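Local coordinates for putative NADP oxidoreductase BF3122 (Bacteroides fragilis, PDB 3D1L) that probably binds NADP through its N-terminal dinucleotide-binding region and acts as an oxidoreductase, on a substrate that the structure alone does not show, at the interface of chains A and B. Sequence-based numbering; all coordinates share one arbitrary frame. Chains: chain A/B, Putative NADP oxidoreductase BF3122.

The interface of chains A and B. Residues chain A 173-174, 176-178, 180; chain B 192, 195-196, 206, 245.
A:Leu176 and B:Leu195 meet where the long helices 168-198 of the two chains pack against each other, their side chains crossing at about a right angle. The CD2 methyl of B:Leu195 does most of the touching: it lies against the flank of the A helix, over its second and third turns, 3.5 Å from CG of A:Leu176. B:Leu195 holds CG anti to its backbone N (chi1 170°), which sends this methyl between A:Leu176 and A:Ala177 and up to the carbonyl O of A:Ser173, 3.6 Å away. Its other methyl, CD1, rests on CD2 of A:Leu176. That same A:Leu176 methyl also reaches B:Leu245, a loop residue, tip to tip at 3.9 Å between the two CD2 atoms, so that A:Leu176 bridges two separate segments of chain B.

The small A:Ala177 lets the partner come close to the helix backbone. Its CB faces B:Ala192 CB at 4.1 Å, and CG of B:Leu196 flanks it as well. Next to it, A:Leu174 and B:Leu196 cross nearly perpendicularly, with their CD2 methyls 3.9 Å apart.

Selenomethionine B:Met206, from the short 3-10 helix 203-206, covers A:Ala177 from another side. Its chain bends at chi2 (-65°) and again at chi3, laying SE 3.8 Å from CB of A:Ala177 and over the face of the peptide that joins this residue to A:Ala178. The terminal CE methyl turns toward the carbonyl O of A:Leu174, 3.8 Å away.

A:Phe180 adds a looser contact, through CB rather than its ring, to B:Ala192. No hydrogen bond or salt bridge crosses this patch; shape and burial of apolar surface hold it. The two-fold axis repeats every contact with the chains exchanged, and the patch helps join the helical regions of the two subunits in the two-fold assembly, which is probably, though not certainly, the biological dimer.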
loop_
_atom_site.group_PDB
_atom_site.type_symbol
_atom_site.label_atom_id
_atom_site.label_comp_id
_atom_site.label_asym_id
_atom_site.label_seq_id
_atom_site.Cartn_x
_atom_site.Cartn_y
_atom_site.Cartn_z
ATOM N N SER A 173 16.418 -7.211 3.908
ATOM C CA SER A 173 15.487 -6.144 4.239
ATOM C C SER A 173 14.267 -6.094 3.303
ATOM O O SER A 173 13.169 -5.723 3.735
ATOM C CB SER A 173 16.195 -4.779 4.336
ATOM O OG SER A 173 16.324 -4.172 3.065
ATOM N N LEU A 174 14.456 -6.474 2.039
ATOM C CA LEU A 174 13.336 -6.586 1.092
ATOM C C LEU A 174 12.299 -7.581 1.593
ATOM O O LEU A 174 11.092 -7.307 1.580
ATOM C CB LEU A 174 13.819 -6.992 -0.313
ATOM C CG LEU A 174 14.700 -6.045 -1.142
ATOM C CD1 LEU A 174 15.312 -6.793 -2.319
ATOM C CD2 LEU A 174 13.925 -4.822 -1.638
ATOM N N LEU A 176 11.933 -8.710 4.636
ATOM C CA LEU A 176 11.383 -8.206 5.885
ATOM C C LEU A 176 10.304 -7.172 5.586
ATOM O O LEU A 176 9.261 -7.127 6.253
ATOM C CB LEU A 176 12.479 -7.605 6.766
ATOM C CG LEU A 176 12.064 -6.956 8.090
ATOM C CD1 LEU A 176 11.206 -7.866 8.995
ATOM C CD2 LEU A 176 13.263 -6.440 8.839
ATOM N N ALA A 177 10.564 -6.348 4.572
ATOM C CA ALA A 177 9.639 -5.305 4.181
ATOM C C ALA A 177 8.390 -5.899 3.541
ATOM O O ALA A 177 7.281 -5.405 3.770
ATOM C CB ALA A 177 10.333 -4.306 3.252
ATOM N N ALA A 178 8.559 -6.965 2.760
ATOM C CA ALA A 178 7.419 -7.714 2.189
ATOM C C ALA A 178 6.468 -8.267 3.256
ATOM O O ALA A 178 5.249 -8.327 3.047
ATOM C CB ALA A 178 7.911 -8.847 1.280
ATOM N N PHE A 180 5.776 -6.854 6.194
ATOM C CA PHE A 180 4.949 -5.694 6.531
ATOM C C PHE A 180 3.939 -5.392 5.443
ATOM O O PHE A 180 2.741 -5.285 5.713
ATOM C CB PHE A 180 5.817 -4.470 6.829
ATOM C CG PHE A 180 6.489 -4.537 8.175
ATOM C CD1 PHE A 180 5.839 -4.060 9.310
ATOM C CD2 PHE A 180 7.749 -5.117 8.316
ATOM C CE1 PHE A 180 6.443 -4.140 10.564
ATOM C CE2 PHE A 180 8.356 -5.199 9.568
ATOM C CZ PHE A 180 7.713 -4.708 10.691
ATOM N N ALA B 192 7.530 -0.390 6.341
ATOM C CA ALA B 192 8.317 -0.964 5.255
ATOM C C ALA B 192 9.197 0.121 4.635
ATOM O O ALA B 192 10.393 -0.106 4.470
ATOM C CB ALA B 192 7.430 -1.611 4.208
ATOM N N LEU B 195 12.097 1.095 6.879
ATOM C CA LEU B 195 13.069 0.010 6.841
ATOM C C LEU B 195 13.905 0.057 5.565
ATOM O O LEU B 195 15.132 -0.023 5.620
ATOM C CB LEU B 195 12.353 -1.337 6.968
ATOM C CG LEU B 195 13.116 -2.641 6.724
ATOM C CD1 LEU B 195 14.086 -2.955 7.850
ATOM C CD2 LEU B 195 12.117 -3.755 6.559
ATOM N N LEU B 196 13.235 0.188 4.425
ATOM C CA LEU B 196 13.920 0.245 3.140
ATOM C C LEU B 196 14.889 1.434 3.067
ATOM O O LEU B 196 15.987 1.296 2.526
ATOM C CB LEU B 196 12.913 0.244 1.975
ATOM C CG LEU B 196 12.136 -1.061 1.710
ATOM C CD1 LEU B 196 10.889 -0.834 0.869
ATOM C CD2 LEU B 196 13.007 -2.142 1.081
HETATM N N MSE B 206 8.046 -1.878 -3.450
HETATM C CA MSE B 206 6.982 -2.565 -2.741
HETATM C C MSE B 206 5.662 -2.506 -3.502
HETATM O O MSE B 206 4.788 -3.331 -3.274
HETATM C CB MSE B 206 6.807 -1.955 -1.343
HETATM C CG MSE B 206 7.903 -2.297 -0.333
HETATM SE SE MSE B 206 8.044 -4.182 0.180
HETATM C CE MSE B 206 9.725 -4.517 -0.673
ATOM N N LEU B 245 15.119 -6.068 13.703
ATOM C CA LEU B 245 14.400 -4.935 14.274
ATOM C C LEU B 245 14.827 -4.585 15.710
ATOM O O LEU B 245 14.165 -3.785 16.392
ATOM C CB LEU B 245 12.905 -5.230 14.234
ATOM C CG LEU B 245 12.272 -5.594 12.894
ATOM C CD1 LEU B 245 10.885 -6.148 13.155
ATOM C CD2 LEU B 245 12.208 -4.392 11.968
#